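Side-chain contacts in cellulase (Xanthomonas axonopodis pv. citri, PDB 4W7W), which probably hydrolyses internal beta-1,4-glucosidic bonds of cellulose as a family 5 glycoside hydrolase, and binds the cello-oligosaccharide cellopentaose: residues Gly41-Phe44 with Thr48-Ala51; Lys93-Ala98 with Leu139-Asp144; Gly281-Met286 with Met325-Lys330. One frame throughout, in Å; residues are numbered along the deposited sequence. Where two conformers were deposited one is given.

Contact 1: residues Gly41-Phe44 with Thr48-Ala51; sequences GTLF and TYPA
Two aromatic rings frame the meeting of Gly41-Phe44 with Thr48-Ala51, and Leu43 serves both. Its CG lies 3.7 Å above the plane of the Phe44 ring and over the ring centre, a CH-pi packing between sequence neighbours. Across the contact, CD1 of the same leucine reaches the edge of the Tyr49 ring near its plane, 4.4 Å from Tyr49 CD1. The Leu43 side chain can do this because its CG stands anti to the backbone N (chi1 -178°), which sends CD1 on to the backbone of the other segment, 4.1 Å from Thr48 CA. The Phe44 ring meets Thr48 obliquely, with Phe44 CD1 4.2 Å from Thr48 OG1 and the two side chains crossing at about a right angle. No hydrogen bond joins the two segments directly; they meet by packing alone, at the surface of the protein. Tyr49 is fixed from elsewhere: its OH is hydrogen-bonded to Gln87 OE1. The whole contact belongs to the loop that follows strand 24-29 of the barrel and leads into helix 52-60; Tyr49 turns inward from it, against Leu90 and Ile91 of helix 85-100 and Leu68 and Phe70 of strand 65-70.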
loop_
_atom_site.group_PDB
_atom_site.type_symbol
_atom_site.label_atom_id
_atom_site.label_comp_id
_atom_site.label_asym_id
_atom_site.label_seq_id
_atom_site.Cartn_x
_atom_site.Cartn_y
_atom_site.Cartn_z
ATOM N N GLY A 41 9.487 -6.397 19.211
ATOM C CA GLY A 41 9.948 -5.028 19.183
ATOM C C GLY A 41 9.230 -4.235 20.246
ATOM O O GLY A 41 8.218 -4.659 20.802
ATOM N N THR A 42 9.781 -3.070 20.541
ATOM C CA THR A 42 9.226 -2.212 21.579
ATOM C C THR A 42 8.792 -0.877 20.993
ATOM O O THR A 42 9.570 -0.184 20.316
ATOM C CB THR A 42 10.249 -1.991 22.703
ATOM O OG1 THR A 42 10.617 -3.260 23.256
ATOM C CG2 THR A 42 9.674 -1.099 23.820
ATOM N N LEU A 43 7.548 -0.504 21.270
ATOM C CA LEU A 43 7.010 0.763 20.828
ATOM C C LEU A 43 7.897 1.914 21.295
ATOM O O LEU A 43 8.341 1.936 22.447
ATOM C CB LEU A 43 5.592 0.929 21.351
ATOM C CG LEU A 43 4.834 2.193 20.944
ATOM C CD1 LEU A 43 4.508 2.166 19.459
ATOM C CD2 LEU A 43 3.568 2.357 21.785
ATOM N N PHE A 44 8.143 2.865 20.397
ATOM C CA PHE A 44 8.991 4.056 20.593
ATOM C C PHE A 44 10.480 3.793 20.478
ATOM O O PHE A 44 11.257 4.742 20.350
ATOM C CB PHE A 44 8.686 4.822 21.884
ATOM C CG PHE A 44 7.261 5.243 22.008
ATOM C CD1 PHE A 44 6.671 6.062 21.054
ATOM C CD2 PHE A 44 6.505 4.814 23.087
ATOM C CE1 PHE A 44 5.348 6.453 21.187
ATOM C CE2 PHE A 44 5.189 5.198 23.215
ATOM C CZ PHE A 44 4.605 6.014 22.269
ATOM N N THR A 48 7.181 2.975 15.651
ATOM C CA THR A 48 6.263 3.950 16.178
ATOM C C THR A 48 5.032 4.004 15.304
ATOM O O THR A 48 5.105 3.696 14.123
ATOM C CB THR A 48 6.921 5.338 16.250
ATOM O OG1 THR A 48 6.054 6.228 16.949
ATOM C CG2 THR A 48 7.210 5.903 14.856
ATOM N N TYR A 49 3.912 4.390 15.896
ATOM C CA TYR A 49 2.725 4.761 15.153
ATOM C C TYR A 49 2.755 6.265 14.897
ATOM O O TYR A 49 3.525 6.995 15.521
ATOM C CB TYR A 49 1.452 4.281 15.881
ATOM C CG TYR A 49 1.129 2.849 15.526
ATOM C CD1 TYR A 49 1.911 1.805 15.988
ATOM C CD2 TYR A 49 0.082 2.546 14.683
ATOM C CE1 TYR A 49 1.668 0.499 15.606
ATOM C CE2 TYR A 49 -0.166 1.236 14.289
ATOM C CZ TYR A 49 0.615 0.222 14.758
ATOM O OH TYR A 49 0.343 -1.067 14.345
ATOM N N PRO A 50 1.931 6.745 13.961
ATOM C CA PRO A 50 2.015 8.159 13.623
ATOM C C PRO A 50 1.477 9.046 14.731
ATOM O O PRO A 50 0.683 8.610 15.568
ATOM C CB PRO A 50 1.132 8.282 12.363
ATOM C CG PRO A 50 0.904 6.867 11.875
ATOM C CD PRO A 50 0.974 6.021 13.111
ATOM N N ALA A 51 1.911 10.288 14.736
ATOM C CA ALA A 51 1.334 11.279 15.625
ATOM C C ALA A 51 -0.009 11.698 15.052
ATOM O O ALA A 51 -0.178 11.746 13.832
ATOM C CB ALA A 51 2.241 12.503 15.718
#

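Contact 2: residues Lys93-Ala98 with Leu139-Asp144; sequences KSLEAA and LEFKDD
Leu95 CD2 is the methyl on which this contact turns, for it touches both Phe141 and Asp144. At 3.8 Å from Phe141 CE1 and 3.9 Å from Phe141 CD1, it sits against the CD1-CE1 bond of the ring, which it approaches obliquely. The leucine and phenylalanine side chains run past each other in opposite directions. The same methyl lies 3.9 Å from Asp144 OD2, a van der Waals contact between an apolar group and a carboxylate oxygen. With no hydrogen bond across the segments, their direct meeting consists of packing alone.

A second layer sets these groups in place. Leu95 has its CG anti to the backbone N (chi1 178°), which carries the branched end out from its helix toward the other segment. Phe141 has Glu140 CB on one face, 3.7 Å above the ring plane and displaced toward the rim. Asp144 is brought back alongside Phe141 by a type I beta turn, closed by the bond from Asp144 N to Phe141 O at 2.9 Å; the two residues thereby approach one methyl together. On the same turn, Lys142 NZ makes a salt bridge to Asp143 OD1, meeting the syn side of that oxygen 26° out of the carboxylate plane.

Farther out, Glu140 OE1 forms a salt bridge with Lys92 NZ, a polar tie between the same two helices, and Asn181 ND2 is hydrogen-bonded to Phe141 O. The contact thus joins helix 85-100 to the last part of helix 127-141 and the turn that follows it, successive helices of the barrel's outer layer, while Leu95 and Phe141 both rest on Val147 of strand 147-150 beneath them.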
loop_
_atom_site.group_PDB
_atom_site.type_symbol
_atom_site.label_atom_id
_atom_site.label_comp_id
_atom_site.label_asym_id
_atom_site.label_seq_id
_atom_site.Cartn_x
_atom_site.Cartn_y
_atom_site.Cartn_z
ATOM N N LYS A 93 -6.301 3.562 17.374
ATOM C CA LYS A 93 -6.003 4.947 17.692
ATOM C C LYS A 93 -5.687 5.748 16.421
ATOM O O LYS A 93 -6.165 6.879 16.249
ATOM C CB LYS A 93 -4.849 4.988 18.700
ATOM C CG LYS A 93 -4.399 6.359 19.123
ATOM C CD LYS A 93 -3.361 6.273 20.242
ATOM C CE LYS A 93 -2.743 7.616 20.567
ATOM N NZ LYS A 93 -1.509 7.436 21.371
ATOM N N SER A 94 -4.913 5.167 15.509
ATOM C CA SER A 94 -4.701 5.800 14.210
ATOM C C SER A 94 -6.012 5.982 13.445
ATOM O O SER A 94 -6.215 7.003 12.792
ATOM C CB SER A 94 -3.705 5.002 13.359
ATOM O OG SER A 94 -2.410 5.015 13.928
ATOM N N LEU A 95 -6.890 4.983 13.512
ATOM C CA LEU A 95 -8.178 5.095 12.850
ATOM C C LEU A 95 -9.006 6.247 13.417
ATOM O O LEU A 95 -9.662 6.953 12.651
ATOM C CB LEU A 95 -8.925 3.782 12.963
ATOM C CG LEU A 95 -10.328 3.760 12.356
ATOM C CD1 LEU A 95 -10.341 4.149 10.884
ATOM C CD2 LEU A 95 -10.916 2.384 12.564
ATOM N N GLU A 96 -8.983 6.448 14.731
ATOM C CA GLU A 96 -9.687 7.594 15.297
ATOM C C GLU A 96 -9.184 8.894 14.691
ATOM O O GLU A 96 -9.977 9.786 14.380
ATOM C CB GLU A 96 -9.553 7.651 16.830
ATOM C CG GLU A 96 -10.331 6.583 17.578
ATOM C CD GLU A 96 -10.457 6.829 19.076
ATOM O OE1 GLU A 96 -10.334 8.000 19.543
ATOM O OE2 GLU A 96 -10.734 5.822 19.764
ATOM N N ALA A 97 -7.866 9.012 14.545
ATOM C CA ALA A 97 -7.295 10.231 13.987
ATOM C C ALA A 97 -7.697 10.405 12.530
ATOM O O ALA A 97 -8.053 11.516 12.095
ATOM C CB ALA A 97 -5.788 10.215 14.114
ATOM N N ALA A 98 -7.622 9.326 11.754
ATOM C CA ALA A 98 -8.047 9.392 10.353
ATOM C C ALA A 98 -9.500 9.831 10.251
ATOM O O ALA A 98 -9.831 10.749 9.516
ATOM C CB ALA A 98 -7.837 8.052 9.660
ATOM N N LEU A 139 -13.130 -8.909 11.082
ATOM C CA LEU A 139 -14.075 -8.911 12.197
ATOM C C LEU A 139 -13.952 -7.647 13.032
ATOM O O LEU A 139 -14.954 -7.154 13.542
ATOM C CB LEU A 139 -13.892 -10.153 13.068
ATOM C CG LEU A 139 -14.399 -11.455 12.443
ATOM C CD1 LEU A 139 -13.885 -12.663 13.211
ATOM C CD2 LEU A 139 -15.915 -11.506 12.354
ATOM N N GLU A 140 -12.741 -7.120 13.165
ATOM C CA GLU A 140 -12.532 -5.902 13.940
ATOM C C GLU A 140 -13.045 -4.649 13.244
ATOM O O GLU A 140 -13.521 -3.729 13.897
ATOM C CB GLU A 140 -11.060 -5.692 14.253
ATOM C CG GLU A 140 -10.423 -6.743 15.110
ATOM C CD GLU A 140 -10.981 -6.801 16.506
ATOM O OE1 GLU A 140 -11.525 -5.778 17.026
ATOM O OE2 GLU A 140 -10.847 -7.900 17.101
ATOM N N PHE A 141 -12.911 -4.594 11.917
ATOM C CA PHE A 141 -13.090 -3.350 11.164
ATOM C C PHE A 141 -14.240 -3.387 10.167
ATOM O O PHE A 141 -14.435 -2.427 9.421
ATOM C CB PHE A 141 -11.773 -2.969 10.472
ATOM C CG PHE A 141 -10.684 -2.637 11.448
ATOM C CD1 PHE A 141 -10.768 -1.503 12.259
ATOM C CD2 PHE A 141 -9.608 -3.486 11.621
ATOM C CE1 PHE A 141 -9.797 -1.229 13.196
ATOM C CE2 PHE A 141 -8.614 -3.206 12.552
ATOM C CZ PHE A 141 -8.708 -2.066 13.328
ATOM N N LYS A 142 -15.030 -4.454 10.176
ATOM C CA LYS A 142 -16.096 -4.576 9.185
ATOM C C LYS A 142 -17.097 -3.435 9.249
ATOM O O LYS A 142 -17.619 -3.036 8.214
ATOM C CB LYS A 142 -16.806 -5.916 9.259
ATOM C CG LYS A 142 -17.358 -6.237 10.614
ATOM C CD LYS A 142 -18.087 -7.574 10.588
ATOM C CE LYS A 142 -19.448 -7.447 9.933
ATOM N NZ LYS A 142 -20.440 -6.849 10.858
ATOM N N ASP A 143 -17.340 -2.891 10.433
ATOM C CA ASP A 143 -18.272 -1.776 10.563
ATOM C C ASP A 143 -17.619 -0.389 10.525
ATOM O O ASP A 143 -18.245 0.600 10.904
ATOM C CB ASP A 143 -19.117 -1.973 11.823
ATOM C CG ASP A 143 -19.859 -3.303 11.825
ATOM O OD1 ASP A 143 -20.349 -3.720 10.752
ATOM O OD2 ASP A 143 -19.951 -3.935 12.896
ATOM N N ASP A 144 -16.391 -0.313 10.009
ATOM C CA ASP A 144 -15.674 0.950 9.839
ATOM C C ASP A 144 -15.535 1.299 8.316
ATOM O O ASP A 144 -14.647 0.793 7.642
ATOM C CB ASP A 144 -14.312 0.865 10.563
ATOM C CG ASP A 144 -14.431 0.636 12.106
ATOM O OD1 ASP A 144 -15.131 1.392 12.809
ATOM O OD2 ASP A 144 -13.785 -0.294 12.647
#

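Contact 3: residues Gly281-Met286 with Met325-Lys330; sequences GMLTYM and MAILSK
Leu283 meets Ile327 and Leu328 through a single methyl, CD1, and the close packing of this contact is gathered there. Leu283 CD1 is 3.9 Å from Ile327 CG2 and 4.1 Å from Leu328 CD2, so two consecutive residues of the second segment receive the tip of one leucine. The approaches differ: Leu283 passes Ile327 at a slant, whereas it crosses Leu328 at about a right angle. The isoleucine presents its short branch, with CG2 anti to the backbone N and CG1 turned beside that N (chi1 -66°). Leu328 instead extends one of its two terminal methyls. All three side chains are buried, and the nearest CA atoms of the two segments are those of Leu283 and Leu328, 8.1 Å apart.

In the (beta/alpha)8 barrel of this glycoside hydrolase, helix 273-288 follows strand 262-268 and leads on to strand 293-301. The short helix 325-328, near the end of the chain, packs beside it after that last strand. Leu283 and Leu328 also reach the strand, touching Trp296 and Trp298 respectively, so the apolar packing extends inward to the barrel wall.

Toward solvent the character changes. Lys330 is exposed and makes no direct contact with Gly281-Met286, but its NZ forms a salt bridge to Glu280 OE2, just ahead of that segment. Thr284, also exposed, leaves the apolar packing to Leu283 and uses OG1 in two hydrogen bonds: the one with Tyr331 OH crosses to the chain after helix 325-328, while the one with Glu280 O stays within its own helix.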
loop_
_atom_site.group_PDB
_atom_site.type_symbol
_atom_site.label_atom_id
_atom_site.label_comp_id
_atom_site.label_asym_id
_atom_site.label_seq_id
_atom_site.Cartn_x
_atom_site.Cartn_y
_atom_site.Cartn_z
ATOM N N GLY A 281 3.834 14.220 -14.623
ATOM C CA GLY A 281 3.302 13.405 -15.708
ATOM C C GLY A 281 2.515 12.207 -15.224
ATOM O O GLY A 281 1.466 11.866 -15.783
ATOM N N MET A 282 2.998 11.540 -14.180
ATOM C CA MET A 282 2.302 10.359 -13.694
ATOM C C MET A 282 1.032 10.728 -12.934
ATOM O O MET A 282 0.018 10.034 -13.070
ATOM C CB MET A 282 3.269 9.435 -12.965
ATOM C CG MET A 282 3.672 9.796 -11.585
ATOM S SD MET A 282 5.039 8.712 -11.063
ATOM C CE MET A 282 4.283 7.103 -11.115
ATOM N N LEU A 283 1.043 11.837 -12.194
ATOM C CA LEU A 283 -0.166 12.295 -11.513
ATOM C C LEU A 283 -1.225 12.742 -12.518
ATOM O O LEU A 283 -2.412 12.427 -12.370
ATOM C CB LEU A 283 0.189 13.416 -10.546
ATOM C CG LEU A 283 1.087 13.024 -9.375
ATOM C CD1 LEU A 283 1.509 14.255 -8.615
ATOM C CD2 LEU A 283 0.389 12.073 -8.444
ATOM N N THR A 284 -0.793 13.448 -13.562
ATOM C CA THR A 284 -1.677 13.851 -14.638
ATOM C C THR A 284 -2.256 12.623 -15.358
ATOM O O THR A 284 -3.461 12.564 -15.659
ATOM C CB THR A 284 -0.931 14.755 -15.627
ATOM O OG1 THR A 284 -0.587 15.966 -14.958
ATOM C CG2 THR A 284 -1.790 15.067 -16.847
ATOM N N TYR A 285 -1.403 11.627 -15.587
ATOM C CA TYR A 285 -1.845 10.405 -16.260
ATOM C C TYR A 285 -2.939 9.691 -15.460
ATOM O O TYR A 285 -3.960 9.261 -16.013
ATOM C CB TYR A 285 -0.661 9.461 -16.507
ATOM C CG TYR A 285 -1.066 8.200 -17.212
ATOM C CD1 TYR A 285 -1.126 8.139 -18.595
ATOM C CD2 TYR A 285 -1.416 7.059 -16.507
ATOM C CE1 TYR A 285 -1.527 6.993 -19.252
ATOM C CE2 TYR A 285 -1.844 5.916 -17.162
ATOM C CZ TYR A 285 -1.890 5.889 -18.530
ATOM O OH TYR A 285 -2.311 4.740 -19.152
ATOM N N MET A 286 -2.750 9.573 -14.151
ATOM C CA MET A 286 -3.774 8.902 -13.343
ATOM C C MET A 286 -5.089 9.681 -13.357
ATOM O O MET A 286 -6.148 9.077 -13.443
ATOM C CB MET A 286 -3.262 8.624 -11.934
ATOM C CG MET A 286 -2.244 7.498 -11.908
ATOM S SD MET A 286 -1.687 7.049 -10.251
ATOM C CE MET A 286 -0.589 8.414 -9.919
ATOM N N MET A 325 5.818 17.874 -1.911
ATOM C CA MET A 325 4.474 18.163 -1.481
ATOM C C MET A 325 3.832 19.285 -2.275
ATOM O O MET A 325 2.620 19.284 -2.436
ATOM C CB MET A 325 4.451 18.523 0.001
ATOM C CG MET A 325 3.064 18.877 0.537
ATOM S SD MET A 325 1.770 17.670 0.198
ATOM C CE MET A 325 2.693 16.365 0.938
ATOM N N ALA A 326 4.619 20.230 -2.769
ATOM C CA ALA A 326 4.048 21.295 -3.571
ATOM C C ALA A 326 3.419 20.771 -4.858
ATOM O O ALA A 326 2.538 21.397 -5.420
ATOM C CB ALA A 326 5.102 22.330 -3.883
ATOM N N ILE A 327 3.903 19.641 -5.348
ATOM C CA ILE A 327 3.310 18.998 -6.510
ATOM C C ILE A 327 2.147 18.100 -6.094
ATOM O O ILE A 327 1.058 18.194 -6.658
ATOM C CB ILE A 327 4.371 18.230 -7.325
ATOM C CG1 ILE A 327 5.364 19.248 -7.914
ATOM C CG2 ILE A 327 3.708 17.447 -8.451
ATOM C CD1 ILE A 327 6.639 18.642 -8.434
ATOM N N LEU A 328 2.355 17.257 -5.096
ATOM C CA LEU A 328 1.286 16.371 -4.647
ATOM C C LEU A 328 0.023 17.134 -4.294
ATOM O O LEU A 328 -1.084 16.720 -4.632
ATOM C CB LEU A 328 1.731 15.530 -3.450
ATOM C CG LEU A 328 2.890 14.569 -3.683
ATOM C CD1 LEU A 328 3.303 13.930 -2.370
ATOM C CD2 LEU A 328 2.539 13.503 -4.702
ATOM N N SER A 329 0.174 18.244 -3.579
ATOM C CA SER A 329 -0.960 19.012 -3.101
ATOM C C SER A 329 -1.803 19.579 -4.253
ATOM O O SER A 329 -2.994 19.784 -4.112
ATOM C CB SER A 329 -0.455 20.140 -2.195
ATOM O OG SER A 329 -1.501 20.757 -1.472
ATOM N N LYS A 330 -1.178 19.840 -5.404
ATOM C CA LYS A 330 -1.946 20.323 -6.576
ATOM C C LYS A 330 -2.943 19.308 -7.127
ATOM O O LYS A 330 -3.887 19.687 -7.814
ATOM C CB LYS A 330 -1.018 20.691 -7.735
ATOM C CG LYS A 330 -0.157 21.884 -7.434
ATOM C CD LYS A 330 0.494 22.454 -8.684
ATOM C CE LYS A 330 1.422 21.444 -9.356
ATOM N NZ LYS A 330 2.365 22.096 -10.308
#

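In the fold
Contacts 2 and 3 join helices of the layer outside the barrel, while contact 1 lies in the loop that follows the first strand. Contacts 1 and 2 are neighbours: their centres are 18 Å apart, yet they touch where Ser94 OG lies 3.6 Å from both Tyr49 CD2 and Pro50 CD, so the loop before helix 52-60 packs on helix 85-100. Contact 3 stands apart, with its nearest atoms about 14 Å from contact 1 and about 16 Å from contact 2. Contact 1 also lies near the bound sugar chain, the Thr48 side chain being about 10 Å from a beta-D-glucopyranose unit; the Thr48 side chain also touches Trp304, which immediately precedes the pocket residue Trp305.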